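Local atomic coordinates of predicted ATPase of the ABC class (Vibrio vulnificus, PDB entry 5D6A), a protein that probably binds and hydrolyses ATP as an ABC-class ATPase and is seen here holding the non-hydrolysable analogue AMP-PNP. Residues D392-L401 and E453-P461; Y415-I423 and T434-Q442. All coordinates share one frame; numbering follows the deposited sequence.

Overall arrangement
Both contacts lie in the P-loop domain, their centres about 21 Å apart, and interaction 2 falls within the stretch of chain that separates the two halves of interaction 1. Helix 390-401 joins them: one side of it meets the loop 453-461, while another reaches the turn before strand 421-425. There Arg398 NH1 forms a salt bridge with Asp420 OD1 (2.5 Å) and probably a hydrogen bond to Val418 O (2.9 Å), and Ile394 CG2 packs on Val418 CG1. Strand 421-425 runs beside strand 260-264, which leads into the probable Walker A loop. The Val422 side chain of interaction 2 lies about 13 Å from bound AMP-PNP, too far for direct contact with the nucleotide.

Interaction 1. Residues D392-L401 and E453-P461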
loop_
_atom_site.group_PDB
_atom_site.type_symbol
_atom_site.label_atom_id
_atom_site.label_comp_id
_atom_site.label_asym_id
_atom_site.label_seq_id
_atom_site.Cartn_x
_atom_site.Cartn_y
_atom_site.Cartn_z
ATOM N N ASP A 392 -4.388 11.475 27.970
ATOM C CA ASP A 392 -4.854 11.150 29.322
ATOM C C ASP A 392 -4.370 9.772 29.800
ATOM O O ASP A 392 -4.211 9.549 31.002
ATOM C CB ASP A 392 -6.389 11.205 29.392
ATOM C CG ASP A 392 -6.948 12.606 29.140
ATOM O OD1 ASP A 392 -6.174 13.583 29.182
ATOM O OD2 ASP A 392 -8.172 12.726 28.916
ATOM N N ARG A 393 -4.140 8.855 28.862
ATOM C CA ARG A 393 -3.701 7.499 29.204
ATOM C C ARG A 393 -2.198 7.291 29.092
ATOM O O ARG A 393 -1.623 6.503 29.841
ATOM C CB ARG A 393 -4.400 6.474 28.309
ATOM C CG ARG A 393 -5.911 6.420 28.462
ATOM C CD ARG A 393 -6.322 6.025 29.872
ATOM N NE ARG A 393 -7.758 5.786 29.971
ATOM C CZ ARG A 393 -8.391 5.445 31.090
ATOM N NH1 ARG A 393 -7.721 5.306 32.230
ATOM N NH2 ARG A 393 -9.704 5.246 31.072
ATOM N N ILE A 394 -1.563 7.990 28.159
ATOM C CA ILE A 394 -0.126 7.837 27.934
ATOM C C ILE A 394 0.691 7.949 29.222
ATOM O O ILE A 394 1.673 7.226 29.397
ATOM C CB ILE A 394 0.393 8.854 26.896
ATOM C CG1 ILE A 394 1.815 8.490 26.458
ATOM C CG2 ILE A 394 0.299 10.279 27.435
ATOM C CD1 ILE A 394 2.388 9.432 25.423
ATOM N N GLY A 395 0.289 8.851 30.115
ATOM C CA GLY A 395 0.979 9.028 31.386
ATOM C C GLY A 395 0.842 7.791 32.252
ATOM O O GLY A 395 1.792 7.372 32.913
ATOM N N GLN A 396 -0.351 7.203 32.235
ATOM C CA GLN A 396 -0.636 5.999 33.010
ATOM C C GLN A 396 0.119 4.785 32.461
ATOM O O GLN A 396 0.556 3.929 33.227
ATOM C CB GLN A 396 -2.146 5.744 33.049
ATOM C CG GLN A 396 -2.914 6.841 33.780
ATOM C CD GLN A 396 -4.423 6.682 33.709
ATOM O OE1 GLN A 396 -4.954 6.022 32.819
ATOM N NE2 GLN A 396 -5.123 7.315 34.641
ATOM N N LEU A 397 0.280 4.717 31.140
ATOM C CA LEU A 397 1.016 3.618 30.513
ATOM C C LEU A 397 2.442 3.551 31.046
ATOM O O LEU A 397 3.013 2.475 31.200
ATOM C CB LEU A 397 1.061 3.787 28.992
ATOM C CG LEU A 397 -0.232 3.656 28.187
ATOM C CD1 LEU A 397 0.023 4.022 26.734
ATOM C CD2 LEU A 397 -0.806 2.250 28.278
ATOM N N ARG A 398 3.008 4.721 31.315
ATOM C CA ARG A 398 4.364 4.834 31.830
ATOM C C ARG A 398 4.453 4.490 33.308
ATOM O O ARG A 398 5.258 3.658 33.714
ATOM C CB ARG A 398 4.842 6.270 31.641
ATOM C CG ARG A 398 6.202 6.594 32.238
ATOM C CD ARG A 398 6.437 8.089 32.149
ATOM N NE ARG A 398 5.459 8.814 32.957
ATOM C CZ ARG A 398 5.251 10.127 32.903
ATOM N NH1 ARG A 398 5.933 10.886 32.058
ATOM N NH2 ARG A 398 4.335 10.681 33.688
ATOM N N ASP A 399 3.622 5.151 34.106
ATOM C CA ASP A 399 3.636 4.983 35.558
ATOM C C ASP A 399 3.131 3.632 36.055
ATOM O O ASP A 399 3.605 3.136 37.080
ATOM C CB ASP A 399 2.799 6.088 36.211
ATOM C CG ASP A 399 3.293 7.481 35.868
ATOM O OD1 ASP A 399 4.336 7.610 35.192
ATOM O OD2 ASP A 399 2.629 8.452 36.279
ATOM N N GLU A 400 2.181 3.041 35.335
ATOM C CA GLU A 400 1.578 1.773 35.754
ATOM C C GLU A 400 2.152 0.549 35.050
ATOM O O GLU A 400 2.423 -0.468 35.689
ATOM C CB GLU A 400 0.066 1.819 35.525
ATOM C CG GLU A 400 -0.603 3.056 36.112
ATOM C CD GLU A 400 -2.121 3.025 36.015
ATOM O OE1 GLU A 400 -2.685 1.958 35.692
ATOM O OE2 GLU A 400 -2.756 4.071 36.282
ATOM N N LEU A 401 2.332 0.646 33.737
ATOM C CA LEU A 401 2.830 -0.481 32.947
ATOM C C LEU A 401 4.294 -0.342 32.535
ATOM O O LEU A 401 4.847 -1.243 31.912
ATOM C CB LEU A 401 1.957 -0.658 31.703
ATOM C CG LEU A 401 0.455 -0.797 31.978
ATOM C CD1 LEU A 401 -0.321 -0.907 30.674
ATOM C CD2 LEU A 401 0.171 -1.993 32.874
ATOM N N GLU A 453 -7.221 10.278 34.111
ATOM C CA GLU A 453 -7.921 10.539 35.361
ATOM C C GLU A 453 -8.491 9.232 35.913
ATOM O O GLU A 453 -8.329 8.928 37.095
ATOM C CB GLU A 453 -9.020 11.582 35.138
ATOM C CG GLU A 453 -9.723 12.050 36.403
ATOM C CD GLU A 453 -10.694 13.192 36.149
ATOM O OE1 GLU A 453 -11.372 13.623 37.106
ATOM O OE2 GLU A 453 -10.781 13.665 34.996
ATOM N N ALA A 454 -9.152 8.463 35.047
ATOM C CA ALA A 454 -9.714 7.164 35.426
ATOM C C ALA A 454 -8.582 6.130 35.430
ATOM O O ALA A 454 -7.572 6.321 34.751
ATOM C CB ALA A 454 -10.815 6.759 34.458
ATOM N N PRO A 455 -8.751 5.021 36.173
ATOM C CA PRO A 455 -7.683 4.020 36.273
ATOM C C PRO A 455 -7.507 3.150 35.029
ATOM O O PRO A 455 -8.475 2.576 34.536
ATOM C CB PRO A 455 -8.134 3.157 37.450
ATOM C CG PRO A 455 -9.621 3.224 37.405
ATOM C CD PRO A 455 -9.977 4.586 36.870
ATOM N N LEU A 456 -6.272 3.062 34.540
ATOM C CA LEU A 456 -5.954 2.238 33.376
ATOM C C LEU A 456 -6.039 0.776 33.800
ATOM O O LEU A 456 -5.244 0.320 34.618
ATOM C CB LEU A 456 -4.547 2.553 32.867
ATOM C CG LEU A 456 -4.068 1.794 31.629
ATOM C CD1 LEU A 456 -4.881 2.197 30.411
ATOM C CD2 LEU A 456 -2.592 2.055 31.377
ATOM N N VAL A 457 -6.997 0.043 33.238
ATOM C CA VAL A 457 -7.220 -1.355 33.607
ATOM C C VAL A 457 -6.467 -2.350 32.718
ATOM O O VAL A 457 -6.529 -2.273 31.494
ATOM C CB VAL A 457 -8.725 -1.696 33.558
ATOM C CG1 VAL A 457 -8.973 -3.127 34.023
ATOM C CG2 VAL A 457 -9.516 -0.713 34.410
ATOM N N THR A 458 -5.758 -3.278 33.357
ATOM C CA THR A 458 -5.032 -4.339 32.663
ATOM C C THR A 458 -5.997 -5.505 32.487
ATOM O O THR A 458 -6.743 -5.831 33.409
ATOM C CB THR A 458 -3.803 -4.801 33.474
ATOM O OG1 THR A 458 -2.871 -3.718 33.591
ATOM C CG2 THR A 458 -3.114 -5.989 32.805
ATOM N N PHE A 459 -5.985 -6.132 31.312
ATOM C CA PHE A 459 -6.897 -7.244 31.029
ATOM C C PHE A 459 -6.158 -8.534 30.695
ATOM O O PHE A 459 -5.014 -8.498 30.229
ATOM C CB PHE A 459 -7.796 -6.902 29.837
ATOM C CG PHE A 459 -8.447 -5.558 29.929
ATOM C CD1 PHE A 459 -9.509 -5.343 30.791
ATOM C CD2 PHE A 459 -8.007 -4.507 29.136
ATOM C CE1 PHE A 459 -10.111 -4.100 30.876
ATOM C CE2 PHE A 459 -8.608 -3.262 29.214
ATOM C CZ PHE A 459 -9.663 -3.059 30.085
ATOM N N PRO A 460 -6.809 -9.688 30.930
ATOM C CA PRO A 460 -6.186 -10.949 30.542
ATOM C C PRO A 460 -6.160 -11.033 29.017
ATOM O O PRO A 460 -7.091 -10.550 28.371
ATOM C CB PRO A 460 -7.122 -12.009 31.132
ATOM C CG PRO A 460 -8.430 -11.321 31.311
ATOM C CD PRO A 460 -8.094 -9.893 31.624
ATOM N N PRO A 461 -5.110 -11.641 28.436
ATOM C CA PRO A 461 -5.068 -11.702 26.976
ATOM C C PRO A 461 -6.212 -12.520 26.397
ATOM O O PRO A 461 -6.721 -13.427 27.058
ATOM C CB PRO A 461 -3.720 -12.388 26.679
ATOM C CG PRO A 461 -2.977 -12.437 27.975
ATOM C CD PRO A 461 -4.011 -12.403 29.054
#
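Gln396 of helix 390-401 meets Ala454 where an extended loop of the P-loop domain passes the helix that leads into strand 404-408 of the central sheet. The polar part centres on the carbonyl of Ala454. Gln396 NE2 donates to Ala454 O at 2.6 Å, from 33° out of the carbonyl plane. The amide is also held at its other end, because Arg393 NH1 donates to Gln396 OE1 at 2.9 Å, in the carbonyl plane and on a lone pair. A glutamine suits this place: with one donor and one acceptor on a single flat group it links the arginine to the loop backbone, and the two bonds are consistent with this orientation of the amide. A bend at chi2 (-62°) carries the Arg393 guanidinium out toward the loop, edge-on to the Gln396 amide oxygen. Its NE makes a weak hydrogen bond to Asn318 O.

The apolar part belongs to Leu456, the one buried residue of the loop segment. Its chi1 (-179°) sends CG toward the helix, and from there the two methyls take different neighbours: CD1 lies against Arg393 CD at 4.1 Å, while CD2 enters the groove between leucines one helical turn apart, touching Leu397 CD2 at 3.6 Å and Leu401 CD1 at 3.8 Å. A leucine suits the place because its fork serves both sides. Glu400 lies across the outer flank, its charge on the exposed side of the helix; its carboxylate touches Leu456 CB but makes no hydrogen bond to the nearby Leu456 O, also an acceptor. Farther along, Val457 turns away from the helix, and its carbonyl is hydrogen-bonded to Asn318 ND2. The next residue turns back, and there Leu401 CD2 and Thr458 OG1 pass each other 3.6 Å apart.

Interaction 2. Residues Y415-I423 and T434-Q442; sequences YLDVADNVI and TEKAKEVIQ
Thr434 stands at the start of helix 434-443 with its hydroxyl turned to the backbone of strand 421-425. The side chain uses both branches. With OG1 beside its own backbone N, the oxygen takes the N-H of Val422 at 2.9 Å in a nearly straight bond (166°), and CG2 lies against Asp420 O. OG1 is also hydrogen-bonded to Asp432 OD1, just before the helix. A threonine fits here because one short side chain supplies an acceptor for the strand and a methyl for the loop beside it.

One turn on, the methyl of Ala437 faces Val422, CB to CG2 4.0 Å, and its small size is consistent with the approach of 7.7 Å between the axes of strand 421-423 and helix 434-442. Lys438 is longer and comes in from the flank. A bend at chi2 (-59°) directs its chain toward the turn before the strand, where NZ donates to Ala419 O at 2.7 Å, nearly in line with the C=O bond. Leu416 O and Asp417 O lie farther off, so the ammonium group faces several carbonyls and would probably be stabilised by their dipoles. Asp417 OD1, 6.0 Å from Lys438 NZ, could add only a longer-range attraction.

Ile441 ends the row, pointing CD1 over the backbone of the turn and against Leu416 CB at 4.0 Å; its CG2 meets the Asp417 carboxylate, the two side chains crossing at about a right angle. Leu379 of the second subunit packs on both Leu416 and Ala437, so part of this surface belongs to the dimer interface. Strands 421-425 and 430-432 form a beta-hairpin at the edge of the mixed sheet of the P-loop domain, followed by a helix that crosses strand 421-423 steeply (109° between N-to-C directions).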
loop_
_atom_site.group_PDB
_atom_site.type_symbol
_atom_site.label_atom_id
_atom_site.label_comp_id
_atom_site.label_asym_id
_atom_site.label_seq_id
_atom_site.Cartn_x
_atom_site.Cartn_y
_atom_site.Cartn_z
ATOM N N TYR A 415 0.599 17.724 25.247
ATOM C CA TYR A 415 1.458 16.596 25.623
ATOM C C TYR A 415 2.708 17.057 26.368
ATOM O O TYR A 415 3.291 16.294 27.133
ATOM C CB TYR A 415 1.901 15.804 24.392
ATOM C CG TYR A 415 0.898 14.811 23.872
ATOM C CD1 TYR A 415 -0.135 15.202 23.032
ATOM C CD2 TYR A 415 1.006 13.466 24.199
ATOM C CE1 TYR A 415 -1.047 14.280 22.546
ATOM C CE2 TYR A 415 0.103 12.539 23.719
ATOM C CZ TYR A 415 -0.920 12.948 22.894
ATOM O OH TYR A 415 -1.817 12.022 22.418
ATOM N N LEU A 416 3.121 18.300 26.129
ATOM C CA LEU A 416 4.317 18.865 26.766
ATOM C C LEU A 416 4.280 18.774 28.288
ATOM O O LEU A 416 5.324 18.736 28.942
ATOM C CB LEU A 416 4.484 20.337 26.372
ATOM C CG LEU A 416 4.677 20.656 24.891
ATOM C CD1 LEU A 416 4.707 22.163 24.688
ATOM C CD2 LEU A 416 5.945 20.006 24.356
ATOM N N ASP A 417 3.071 18.742 28.839
ATOM C CA ASP A 417 2.881 18.688 30.279
ATOM C C ASP A 417 3.328 17.353 30.881
ATOM O O ASP A 417 4.075 17.331 31.862
ATOM C CB ASP A 417 1.406 18.958 30.603
ATOM C CG ASP A 417 1.163 19.239 32.076
ATOM O OD1 ASP A 417 2.137 19.441 32.835
ATOM O OD2 ASP A 417 -0.020 19.280 32.472
ATOM N N VAL A 418 2.891 16.250 30.281
ATOM C CA VAL A 418 3.209 14.911 30.801
ATOM C C VAL A 418 4.536 14.315 30.287
ATOM O O VAL A 418 4.980 13.279 30.781
ATOM C CB VAL A 418 2.053 13.918 30.506
ATOM C CG1 VAL A 418 1.979 13.581 29.018
ATOM C CG2 VAL A 418 2.201 12.646 31.334
ATOM N N ALA A 419 5.174 14.966 29.318
ATOM C CA ALA A 419 6.426 14.450 28.752
ATOM C C ALA A 419 7.600 14.542 29.723
ATOM O O ALA A 419 7.692 15.487 30.499
ATOM C CB ALA A 419 6.763 15.190 27.466
ATOM N N ASP A 420 8.490 13.550 29.671
ATOM C CA ASP A 420 9.687 13.533 30.516
ATOM C C ASP A 420 10.780 14.344 29.835
ATOM O O ASP A 420 11.417 15.190 30.464
ATOM C CB ASP A 420 10.208 12.109 30.746
ATOM C CG ASP A 420 9.169 11.190 31.358
ATOM O OD1 ASP A 420 8.073 11.060 30.776
ATOM O OD2 ASP A 420 9.465 10.561 32.398
ATOM N N ASN A 421 11.008 14.059 28.552
ATOM C CA ASN A 421 12.017 14.764 27.763
ATOM C C ASN A 421 11.449 15.255 26.432
ATOM O O ASN A 421 10.567 14.618 25.854
ATOM C CB ASN A 421 13.230 13.867 27.506
ATOM C CG ASN A 421 13.844 13.336 28.786
ATOM O OD1 ASN A 421 13.167 12.703 29.594
ATOM N ND2 ASN A 421 15.139 13.561 28.960
ATOM N N VAL A 422 11.959 16.390 25.953
ATOM C CA VAL A 422 11.505 16.973 24.691
ATOM C C VAL A 422 12.698 17.324 23.802
ATOM O O VAL A 422 13.560 18.115 24.186
ATOM C CB VAL A 422 10.654 18.234 24.926
ATOM C CG1 VAL A 422 10.151 18.792 23.602
ATOM C CG2 VAL A 422 9.482 17.917 25.843
ATOM N N ILE A 423 12.729 16.732 22.611
ATOM C CA ILE A 423 13.803 16.954 21.650
ATOM C C ILE A 423 13.307 17.808 20.491
ATOM O O ILE A 423 12.229 17.560 19.955
ATOM C CB ILE A 423 14.324 15.616 21.097
ATOM C CG1 ILE A 423 14.910 14.778 22.237
ATOM C CG2 ILE A 423 15.368 15.855 20.012
ATOM C CD1 ILE A 423 15.293 13.369 21.839
ATOM N N THR A 434 13.772 20.436 26.937
ATOM C CA THR A 434 12.909 20.026 28.042
ATOM C C THR A 434 12.712 21.171 29.041
ATOM O O THR A 434 11.602 21.392 29.520
ATOM C CB THR A 434 13.483 18.798 28.782
ATOM O OG1 THR A 434 13.740 17.744 27.845
ATOM C CG2 THR A 434 12.515 18.303 29.845
ATOM N N GLU A 435 13.791 21.895 29.346
ATOM C CA GLU A 435 13.730 23.026 30.283
ATOM C C GLU A 435 12.785 24.124 29.805
ATOM O O GLU A 435 11.887 24.534 30.540
ATOM C CB GLU A 435 15.126 23.615 30.519
ATOM C CG GLU A 435 16.041 22.758 31.386
ATOM C CD GLU A 435 15.637 22.747 32.854
ATOM O OE1 GLU A 435 14.983 23.709 33.313
ATOM O OE2 GLU A 435 16.000 21.781 33.560
ATOM N N LYS A 436 12.987 24.594 28.576
ATOM C CA LYS A 436 12.144 25.653 28.017
ATOM C C LYS A 436 10.719 25.156 27.816
ATOM O O LYS A 436 9.773 25.939 27.884
ATOM C CB LYS A 436 12.702 26.162 26.681
ATOM C CG LYS A 436 14.150 26.626 26.728
ATOM C CD LYS A 436 14.389 27.718 27.759
ATOM C CE LYS A 436 15.852 28.124 27.783
ATOM N NZ LYS A 436 16.134 29.144 28.828
ATOM N N ALA A 437 10.575 23.855 27.567
ATOM C CA ALA A 437 9.255 23.256 27.372
ATOM C C ALA A 437 8.402 23.372 28.634
ATOM O O ALA A 437 7.201 23.622 28.551
ATOM C CB ALA A 437 9.385 21.799 26.952
ATOM N N LYS A 438 9.027 23.191 29.797
ATOM C CA LYS A 438 8.317 23.290 31.072
ATOM C C LYS A 438 7.927 24.740 31.365
ATOM O O LYS A 438 6.868 24.998 31.937
ATOM C CB LYS A 438 9.169 22.734 32.221
ATOM C CG LYS A 438 9.620 21.287 32.050
ATOM C CD LYS A 438 8.454 20.315 31.913
ATOM C CE LYS A 438 8.938 18.885 31.713
ATOM N NZ LYS A 438 7.810 17.933 31.520
ATOM N N GLU A 439 8.782 25.680 30.966
ATOM C CA GLU A 439 8.525 27.107 31.176
ATOM C C GLU A 439 7.264 27.574 30.442
ATOM O O GLU A 439 6.502 28.386 30.965
ATOM C CB GLU A 439 9.725 27.944 30.719
ATOM C CG GLU A 439 11.004 27.707 31.511
ATOM C CD GLU A 439 12.185 28.515 30.993
ATOM O OE1 GLU A 439 12.027 29.250 29.992
ATOM O OE2 GLU A 439 13.280 28.412 31.586
ATOM N N VAL A 440 7.054 27.054 29.234
ATOM C CA VAL A 440 5.888 27.411 28.418
ATOM C C VAL A 440 4.567 26.988 29.071
ATOM O O VAL A 440 3.543 27.654 28.909
ATOM C CB VAL A 440 5.986 26.783 27.004
ATOM C CG1 VAL A 440 4.697 26.984 26.217
ATOM C CG2 VAL A 440 7.170 27.366 26.242
ATOM N N ILE A 441 4.603 25.887 29.816
ATOM C CA ILE A 441 3.414 25.355 30.483
ATOM C C ILE A 441 3.009 26.190 31.700
ATOM O O ILE A 441 1.822 26.425 31.931
ATOM C CB ILE A 441 3.652 23.901 30.931
ATOM C CG1 ILE A 441 4.095 23.053 29.736
ATOM C CG2 ILE A 441 2.391 23.323 31.567
ATOM C CD1 ILE A 441 4.678 21.718 30.125
ATOM N N GLN A 442 3.998 26.626 32.478
ATOM C CA GLN A 442 3.738 27.436 33.669
ATOM C C GLN A 442 3.061 28.752 33.304
ATOM O O GLN A 442 2.184 29.225 34.025
ATOM C CB GLN A 442 5.038 27.716 34.425
ATOM C CG GLN A 442 5.734 26.465 34.939
ATOM C CD GLN A 442 7.028 26.764 35.673
ATOM O OE1 GLN A 442 7.402 27.924 35.855
ATOM N NE2 GLN A 442 7.720 25.713 36.099
#